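Local coordinates for protein HRI1 (Saccharomyces cerevisiae, PDB 3RBY) that is of unknown function and not essential, though it interacts with the kinase HRR25 and may interact with SEC72, at residues 154-158 and 170-175; 71-77 and 95-101. One frame throughout, in Å; residues are numbered along the deposited sequence.

Interaction 1 of 2, residues 154-158 and 170-175. With SO4 (sulfate ion), chain F.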
ATOM      1  N   ALA A 154       8.920  -0.483  18.661  1.00 50.33           N
ATOM      2  CA  ALA A 154       8.024   0.663  18.767  1.00 48.17           C
ATOM      3  C   ALA A 154       7.261   0.660  20.080  1.00 44.47           C
ATOM      4  O   ALA A 154       6.618  -0.331  20.447  1.00 41.09           O
ATOM      5  CB  ALA A 154       7.059   0.717  17.601  1.00 42.40           C
ATOM      6  N   ARG A 155       7.348   1.781  20.787  1.00 39.79           N
ATOM      7  CA  ARG A 155       6.562   1.988  21.989  1.00 41.47           C
ATOM      8  C   ARG A 155       5.072   1.832  21.696  1.00 38.25           C
ATOM      9  O   ARG A 155       4.601   2.072  20.561  1.00 35.38           O
ATOM     10  CB  ARG A 155       6.822   3.380  22.553  1.00 39.10           C
ATOM     11  CG  ARG A 155       6.304   4.468  21.657  1.00 36.44           C
ATOM     12  CD  ARG A 155       6.688   5.835  22.173  1.00 35.36           C
ATOM     13  NE  ARG A 155       6.332   6.844  21.182  1.00 38.69           N
ATOM     14  CZ  ARG A 155       6.133   8.127  21.462  1.00 41.08           C
ATOM     15  NH1 ARG A 155       6.262   8.557  22.712  1.00 41.33           N
ATOM     16  NH2 ARG A 155       5.797   8.971  20.495  1.00 39.99           N
ATOM     17  N   SER A 156       4.341   1.416  22.732  1.00 38.97           N
ATOM     18  CA  SER A 156       2.891   1.235  22.666  1.00 36.06           C
ATOM     19  C   SER A 156       2.295   1.817  23.940  1.00 36.58           C
ATOM     20  O   SER A 156       2.456   1.249  25.030  1.00 37.26           O
ATOM     21  CB  SER A 156       2.551  -0.248  22.522  1.00 34.66           C
ATOM     22  OG  SER A 156       1.150  -0.463  22.400  1.00 31.98           O
ATOM     23  N   ILE A 157       1.611   2.951  23.796  1.00 35.37           N
ATOM     24  CA  ILE A 157       1.138   3.731  24.942  1.00 35.60           C
ATOM     25  C   ILE A 157      -0.316   4.150  24.754  1.00 35.59           C
ATOM     26  O   ILE A 157      -0.698   4.624  23.687  1.00 36.09           O
ATOM     27  CB  ILE A 157       2.024   4.985  25.185  1.00 38.34           C
ATOM     28  CG1 ILE A 157       3.481   4.569  25.455  1.00 39.97           C
ATOM     29  CG2 ILE A 157       1.479   5.819  26.342  1.00 36.74           C
ATOM     30  CD1 ILE A 157       4.477   5.734  25.495  1.00 36.31           C
ATOM     31  N   VAL A 158      -1.136   3.952  25.782  1.00 36.53           N
ATOM     32  CA  VAL A 158      -2.546   4.300  25.688  1.00 31.95           C
ATOM     33  C   VAL A 158      -2.967   5.106  26.919  1.00 35.94           C
ATOM     34  O   VAL A 158      -2.651   4.719  28.052  1.00 36.89           O
ATOM     35  CB  VAL A 158      -3.429   3.041  25.554  1.00 30.14           C
ATOM     36  CG1 VAL A 158      -4.902   3.412  25.356  1.00 27.57           C
ATOM     37  CG2 VAL A 158      -2.950   2.171  24.397  1.00 32.73           C
ATOM     38  N   VAL A 170      -6.329   7.969  23.752  1.00 40.53           N
ATOM     39  CA  VAL A 170      -5.204   8.301  22.887  1.00 36.48           C
ATOM     40  C   VAL A 170      -4.304   7.072  22.787  1.00 37.86           C
ATOM     41  O   VAL A 170      -3.963   6.459  23.804  1.00 37.17           O
ATOM     42  CB  VAL A 170      -4.436   9.536  23.396  1.00 37.23           C
ATOM     43  CG1 VAL A 170      -3.171   9.773  22.567  1.00 40.63           C
ATOM     44  CG2 VAL A 170      -5.329  10.751  23.315  1.00 41.65           C
ATOM     45  N   ILE A 171      -3.965   6.683  21.561  1.00 40.74           N
ATOM     46  CA  ILE A 171      -3.139   5.495  21.330  1.00 34.34           C
ATOM     47  C   ILE A 171      -1.852   5.888  20.621  1.00 37.52           C
ATOM     48  O   ILE A 171      -1.884   6.425  19.498  1.00 33.60           O
ATOM     49  CB  ILE A 171      -3.902   4.413  20.521  1.00 36.14           C
ATOM     50  CG1 ILE A 171      -5.082   3.889  21.338  1.00 34.30           C
ATOM     51  CG2 ILE A 171      -2.958   3.271  20.132  1.00 34.51           C
ATOM     52  CD1 ILE A 171      -5.977   2.939  20.592  1.00 34.87           C
ATOM     53  N   VAL A 172      -0.727   5.637  21.299  1.00 35.39           N
ATOM     54  CA  VAL A 172       0.595   6.007  20.811  1.00 35.15           C
ATOM     55  C   VAL A 172       1.350   4.760  20.316  1.00 40.03           C
ATOM     56  O   VAL A 172       1.738   3.891  21.115  1.00 36.54           O
ATOM     57  CB  VAL A 172       1.426   6.721  21.931  1.00 36.19           C
ATOM     58  CG1 VAL A 172       2.795   7.167  21.417  1.00 32.00           C
ATOM     59  CG2 VAL A 172       0.680   7.922  22.483  1.00 34.32           C
ATOM     60  N   ILE A 173       1.571   4.676  19.006  1.00 35.54           N
ATOM     61  CA  ILE A 173       2.385   3.598  18.453  1.00 35.88           C
ATOM     62  C   ILE A 173       3.598   4.140  17.694  1.00 39.24           C
ATOM     63  O   ILE A 173       3.472   4.769  16.616  1.00 34.57           O
ATOM     64  CB  ILE A 173       1.572   2.684  17.536  1.00 37.38           C
ATOM     65  CG1 ILE A 173       0.297   2.227  18.261  1.00 38.27           C
ATOM     66  CG2 ILE A 173       2.428   1.487  17.090  1.00 37.56           C
ATOM     67  CD1 ILE A 173      -0.583   1.325  17.420  1.00 39.75           C
ATOM     68  N   GLY A 174       4.777   3.880  18.250  1.00 37.95           N
ATOM     69  CA  GLY A 174       5.989   4.467  17.713  1.00 37.30           C
ATOM     70  C   GLY A 174       5.837   5.973  17.595  1.00 40.58           C
ATOM     71  O   GLY A 174       5.569   6.658  18.606  1.00 40.24           O
ATOM     72  N   ARG A 175       5.980   6.487  16.370  1.00 37.80           N
ATOM     73  CA  ARG A 175       5.892   7.923  16.138  1.00 38.71           C
ATOM     74  C   ARG A 175       4.469   8.419  15.905  1.00 36.90           C
ATOM     75  O   ARG A 175       4.225   9.629  15.878  1.00 38.24           O
ATOM     76  CB  ARG A 175       6.772   8.322  14.959  1.00 39.97           C
ATOM     77  CG  ARG A 175       8.274   8.157  15.209  1.00 41.12           C
ATOM     78  CD  ARG A 175       9.020   8.573  13.952  1.00 53.08           C
ATOM     79  NE  ARG A 175      10.220   9.355  14.235  1.00 49.99           N
ATOM     80  CZ  ARG A 175      11.321   8.827  14.745  1.00 53.36           C
ATOM     81  NH1 ARG A 175      11.356   7.532  15.041  1.00 57.90           N
ATOM     82  NH2 ARG A 175      12.378   9.595  14.972  1.00 63.65           N
TER
HETATM   83  S   SO4 F 600       9.634   4.633  18.423  1.00 62.76           S
HETATM   84  O1  SO4 F 600       8.748   4.066  19.452  1.00 50.63           O
HETATM   85  O2  SO4 F 600       8.861   5.077  17.259  1.00 49.41           O
HETATM   86  O3  SO4 F 600      10.576   3.601  17.977  1.00 55.85           O
HETATM   87  O4  SO4 F 600      10.341   5.797  19.002  1.00 62.95           O
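R155 reaches across to the loop just past strand 166-173 and grips one backbone oxygen, G174 O, side-on with two nitrogens of its guanidinium. NE comes to 2.7 Å from G174 O and NH2 to 3.0 Å from the same oxygen, which lies almost in the guanidinium plane. The NH2 bond is the more bent, at 135°. With chi1 at 67°, CG stands between the backbone N and the carbonyl carbon, and from there the extended chain passes G174 N on its way to the carbonyl. V172 CG1 lies over the centre of one guanidinium face, 3.5 Å from R155 CZ, so a methyl backs the flat group while the two bonds fix its rotation. The main chains of the two residues are tied as well: G174 N donates to R155 O at 2.9 Å. A sulfate, probably from the crystallisation liquor, accepts from R155 N through its O1 at 3.0 Å. G174 beside it takes positive phi (53°), which suits a glycine; a CB would be tight against A154 CB. Beyond this end the antiparallel ladder is regular. I157 and V172 form a hydrogen-bonded pair and meet CB to CB at 3.7 Å, whereas on the other face V158 and I171 lie side by side, V158 CG1 4.1 Å from I171 CG1. S156 OG is hydrogen-bonded to E242 OE2 and to T29 N. The contact is the open end of the hairpin 156-161/166-173, flanked by strand 236-244 beside 156-161 and by strand 176-183 beside 166-173, with S26 of strand 24-27 against I171 and I173.

Interaction 2 of 2, residues 71-77 and 95-101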
ATOM      1  N   VAL A  71      -6.212 -16.536   9.002  1.00 66.28           N
ATOM      2  CA  VAL A  71      -7.595 -16.156   9.264  1.00 62.54           C
ATOM      3  C   VAL A  71      -7.817 -15.864  10.759  1.00 63.74           C
ATOM      4  O   VAL A  71      -7.607 -16.744  11.614  1.00 60.98           O
ATOM      5  CB  VAL A  71      -8.567 -17.255   8.801  1.00 61.95           C
ATOM      6  CG1 VAL A  71     -10.011 -16.752   8.846  1.00 58.92           C
ATOM      7  CG2 VAL A  71      -8.201 -17.700   7.403  1.00 63.45           C
ATOM      8  N   VAL A  72      -8.218 -14.630  11.068  1.00 53.12           N
ATOM      9  CA  VAL A  72      -8.634 -14.295  12.418  1.00 50.55           C
ATOM     10  C   VAL A  72      -9.953 -13.531  12.379  1.00 49.22           C
ATOM     11  O   VAL A  72     -10.264 -12.843  11.411  1.00 46.36           O
ATOM     12  CB  VAL A  72      -7.528 -13.543  13.218  1.00 51.05           C
ATOM     13  CG1 VAL A  72      -6.217 -13.541  12.455  1.00 52.26           C
ATOM     14  CG2 VAL A  72      -7.961 -12.133  13.595  1.00 47.84           C
ATOM     15  N   THR A  73     -10.746 -13.691  13.430  1.00 47.28           N
ATOM     16  CA  THR A  73     -12.062 -13.080  13.485  1.00 44.21           C
ATOM     17  C   THR A  73     -12.038 -11.974  14.506  1.00 44.04           C
ATOM     18  O   THR A  73     -11.388 -12.077  15.547  1.00 45.59           O
ATOM     19  CB  THR A  73     -13.154 -14.092  13.888  1.00 45.48           C
ATOM     20  OG1 THR A  73     -12.795 -14.721  15.134  1.00 46.98           O
ATOM     21  CG2 THR A  73     -13.320 -15.149  12.797  1.00 44.37           C
ATOM     22  N   GLN A  74     -12.757 -10.908  14.218  1.00 40.47           N
ATOM     23  CA  GLN A  74     -12.815  -9.831  15.169  1.00 43.86           C
ATOM     24  C   GLN A  74     -14.251  -9.369  15.255  1.00 43.06           C
ATOM     25  O   GLN A  74     -14.863  -8.974  14.251  1.00 44.51           O
ATOM     26  CB  GLN A  74     -11.869  -8.696  14.756  1.00 40.74           C
ATOM     27  CG  GLN A  74     -10.411  -9.131  14.673  1.00 38.52           C
ATOM     28  CD  GLN A  74      -9.454  -7.943  14.686  1.00 41.14           C
ATOM     29  OE1 GLN A  74      -9.505  -7.109  15.588  1.00 38.80           O
ATOM     30  NE2 GLN A  74      -8.600  -7.847  13.665  1.00 41.13           N
ATOM     31  N   ASP A  75     -14.785  -9.429  16.466  1.00 42.88           N
ATOM     32  CA  ASP A  75     -16.174  -9.098  16.697  1.00 40.73           C
ATOM     33  C   ASP A  75     -16.226  -7.817  17.487  1.00 37.80           C
ATOM     34  O   ASP A  75     -15.796  -7.757  18.644  1.00 42.84           O
ATOM     35  CB  ASP A  75     -16.841 -10.277  17.383  1.00 40.02           C
ATOM     36  CG  ASP A  75     -16.696 -11.540  16.566  1.00 43.96           C
ATOM     37  OD1 ASP A  75     -16.270 -12.578  17.113  1.00 45.67           O
ATOM     38  OD2 ASP A  75     -16.975 -11.479  15.344  1.00 44.52           O
ATOM     39  N   PHE A  76     -16.693  -6.767  16.824  1.00 38.87           N
ATOM     40  CA  PHE A  76     -16.624  -5.428  17.396  1.00 41.16           C
ATOM     41  C   PHE A  76     -17.925  -4.980  18.019  1.00 38.92           C
ATOM     42  O   PHE A  76     -18.993  -5.095  17.416  1.00 43.95           O
ATOM     43  CB  PHE A  76     -16.231  -4.393  16.334  1.00 40.26           C
ATOM     44  CG  PHE A  76     -14.811  -4.521  15.854  1.00 39.04           C
ATOM     45  CD1 PHE A  76     -14.514  -5.277  14.734  1.00 38.25           C
ATOM     46  CD2 PHE A  76     -13.776  -3.873  16.517  1.00 37.33           C
ATOM     47  CE1 PHE A  76     -13.207  -5.397  14.286  1.00 41.56           C
ATOM     48  CE2 PHE A  76     -12.461  -3.990  16.076  1.00 31.55           C
ATOM     49  CZ  PHE A  76     -12.177  -4.751  14.963  1.00 36.21           C
ATOM     50  N   ASN A  77     -17.815  -4.445  19.226  1.00 39.17           N
ATOM     51  CA  ASN A  77     -18.869  -3.617  19.804  1.00 40.93           C
ATOM     52  C   ASN A  77     -18.262  -2.279  20.192  1.00 41.27           C
ATOM     53  O   ASN A  77     -17.757  -2.108  21.308  1.00 44.10           O
ATOM     54  CB  ASN A  77     -19.527  -4.309  21.008  1.00 39.23           C
ATOM     55  CG  ASN A  77     -20.393  -5.480  20.589  1.00 41.88           C
ATOM     56  OD1 ASN A  77     -19.949  -6.628  20.622  1.00 41.00           O
ATOM     57  ND2 ASN A  77     -21.624  -5.190  20.154  1.00 43.41           N
ATOM     58  N   GLU A  95     -23.335  -5.176  17.241  1.00 42.25           N
ATOM     59  CA  GLU A  95     -22.080  -5.856  17.014  1.00 44.18           C
ATOM     60  C   GLU A  95     -21.778  -5.905  15.521  1.00 47.16           C
ATOM     61  O   GLU A  95     -22.701  -5.949  14.689  1.00 47.22           O
ATOM     62  CB  GLU A  95     -22.137  -7.265  17.608  1.00 40.61           C
ATOM     63  CG  GLU A  95     -20.975  -8.167  17.252  1.00 41.45           C
ATOM     64  CD  GLU A  95     -20.886  -9.375  18.195  1.00 48.77           C
ATOM     65  OE1 GLU A  95     -20.817 -10.531  17.720  1.00 47.39           O
ATOM     66  OE2 GLU A  95     -20.872  -9.165  19.429  1.00 49.18           O
ATOM     67  N   VAL A  96     -20.490  -5.865  15.178  1.00 45.53           N
ATOM     68  CA  VAL A  96     -20.072  -6.115  13.800  1.00 44.71           C
ATOM     69  C   VAL A  96     -19.122  -7.293  13.757  1.00 42.57           C
ATOM     70  O   VAL A  96     -18.103  -7.304  14.450  1.00 45.19           O
ATOM     71  CB  VAL A  96     -19.368  -4.909  13.165  1.00 44.91           C
ATOM     72  CG1 VAL A  96     -18.996  -5.239  11.723  1.00 37.77           C
ATOM     73  CG2 VAL A  96     -20.250  -3.672  13.235  1.00 44.62           C
ATOM     74  N   ASN A  97     -19.447  -8.281  12.937  1.00 43.55           N
ATOM     75  CA  ASN A  97     -18.599  -9.461  12.821  1.00 42.83           C
ATOM     76  C   ASN A  97     -17.686  -9.420  11.598  1.00 46.96           C
ATOM     77  O   ASN A  97     -18.170  -9.383  10.453  1.00 48.87           O
ATOM     78  CB  ASN A  97     -19.472 -10.715  12.811  1.00 44.87           C
ATOM     79  CG  ASN A  97     -20.332 -10.821  14.056  1.00 42.76           C
ATOM     80  OD1 ASN A  97     -19.837 -11.166  15.133  1.00 46.47           O
ATOM     81  ND2 ASN A  97     -21.618 -10.499  13.925  1.00 42.32           N
ATOM     82  N   THR A  98     -16.371  -9.418  11.834  1.00 42.15           N
ATOM     83  CA  THR A  98     -15.415  -9.291  10.735  1.00 41.26           C
ATOM     84  C   THR A  98     -14.435 -10.450  10.681  1.00 42.83           C
ATOM     85  O   THR A  98     -14.147 -11.101  11.690  1.00 43.41           O
ATOM     86  CB  THR A  98     -14.624  -7.961  10.785  1.00 43.41           C
ATOM     87  OG1 THR A  98     -13.689  -7.997  11.876  1.00 44.81           O
ATOM     88  CG2 THR A  98     -15.570  -6.769  10.943  1.00 38.23           C
ATOM     89  N   THR A  99     -13.916 -10.685   9.481  1.00 43.12           N
ATOM     90  CA  THR A  99     -12.920 -11.714   9.248  1.00 40.37           C
ATOM     91  C   THR A  99     -11.703 -11.086   8.586  1.00 44.18           C
ATOM     92  O   THR A  99     -11.839 -10.287   7.653  1.00 45.95           O
ATOM     93  CB  THR A  99     -13.477 -12.817   8.330  1.00 43.11           C
ATOM     94  OG1 THR A  99     -14.599 -13.445   8.965  1.00 53.55           O
ATOM     95  CG2 THR A  99     -12.420 -13.866   8.047  1.00 45.20           C
ATOM     96  N   TRP A 100     -10.518 -11.470   9.054  1.00 46.32           N
ATOM     97  CA  TRP A 100      -9.261 -10.915   8.575  1.00 43.19           C
ATOM     98  C   TRP A 100      -8.358 -12.009   8.014  1.00 44.17           C
ATOM     99  O   TRP A 100      -8.096 -13.008   8.670  1.00 43.89           O
ATOM    100  CB  TRP A 100      -8.561 -10.200   9.726  1.00 43.28           C
ATOM    101  CG  TRP A 100      -9.369  -9.052  10.243  1.00 44.90           C
ATOM    102  CD1 TRP A 100     -10.546  -9.123  10.944  1.00 42.90           C
ATOM    103  CD2 TRP A 100      -9.071  -7.652  10.098  1.00 43.33           C
ATOM    104  NE1 TRP A 100     -10.990  -7.854  11.245  1.00 44.85           N
ATOM    105  CE2 TRP A 100     -10.108  -6.934  10.735  1.00 44.03           C
ATOM    106  CE3 TRP A 100      -8.026  -6.938   9.497  1.00 43.67           C
ATOM    107  CZ2 TRP A 100     -10.133  -5.532  10.786  1.00 41.18           C
ATOM    108  CZ3 TRP A 100      -8.053  -5.542   9.549  1.00 42.14           C
ATOM    109  CH2 TRP A 100      -9.100  -4.859  10.191  1.00 39.79           C
ATOM    110  N   LYS A 101      -7.878 -11.812   6.797  1.00 44.68           N
ATOM    111  CA  LYS A 101      -7.082 -12.828   6.123  1.00 47.00           C
ATOM    112  C   LYS A 101      -5.775 -12.223   5.612  1.00 43.77           C
ATOM    113  O   LYS A 101      -5.800 -11.342   4.743  1.00 43.03           O
ATOM    114  CB  LYS A 101      -7.868 -13.424   4.943  1.00 46.64           C
ATOM    115  CG  LYS A 101      -9.127 -14.236   5.304  1.00 50.52           C
ATOM    116  CD  LYS A 101     -10.197 -14.122   4.189  1.00 55.13           C
ATOM    117  CE  LYS A 101     -10.928 -15.443   3.895  1.00 59.21           C
ATOM    118  NZ  LYS A 101     -10.152 -16.350   2.973  1.00 63.86           N
TER
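Q74 brings the NE2 end of its amide over one face of the W100 indole, near the rim, the two planes 37° apart and Q74 NE2 3.4 Å from W100 CE2. Both side chains set CG beside the backbone N; the glutamine then runs extended and crosses the tryptophan at about a right angle. Q74 NE2 also makes a weak hydrogen bond to a triethylene glycol. At the NE1 edge of the indole, T98 OG1, its chi1 of 71° placing it between the backbone N and carbonyl carbon, donates to Q74 O at 2.8 Å and accepts from W100 NE1, also at 2.8 Å. T98 N also donates to Q74 O, at 2.9 Å, giving that oxygen two donors. The same hydroxyl of T98 sits in the ring plane of F76 at its edge, OG1 3.6 Å from F76 CE1. A leucine in place of W100 would probably leave T98 OG1 without its indole donor and the glutamine amide without the ring face beneath its NE2. On the other face V71 and T99 cross obliquely, V71 CG1 3.8 Å from T99 CG2. Just ahead of strand 96-102, E95 OE2 makes a salt bridge with K63. These two neighbouring antiparallel strands lie between strand 62-66, beside 71-76, and strand 108-114, beside 96-102; W100 stacks on W130 of strand 124-132, and F76 meets Y33 of strand 33-38 edge-to-face.

The two contacts belong to different antiparallel sheets: interaction 2 lies in the sheet that includes strands 4-12 and 24-27, interaction 1 in the one that includes strands 176-183 and 236-244. Their centres are 23 Å apart and their nearest atoms about 11 Å, so they do not touch, and interaction 2 closes along the chain before interaction 1 opens. Strand 24-27 links them indirectly, being part of the sheet of interaction 2 while S26 packs on residues of interaction 1. Each has a small molecule beside it, probably from the crystallisation liquor: sulfate at 154-158/170-175, and triethylene glycol about 3 Å from the W100 side chain. The function is unknown, so neither is tied to a site.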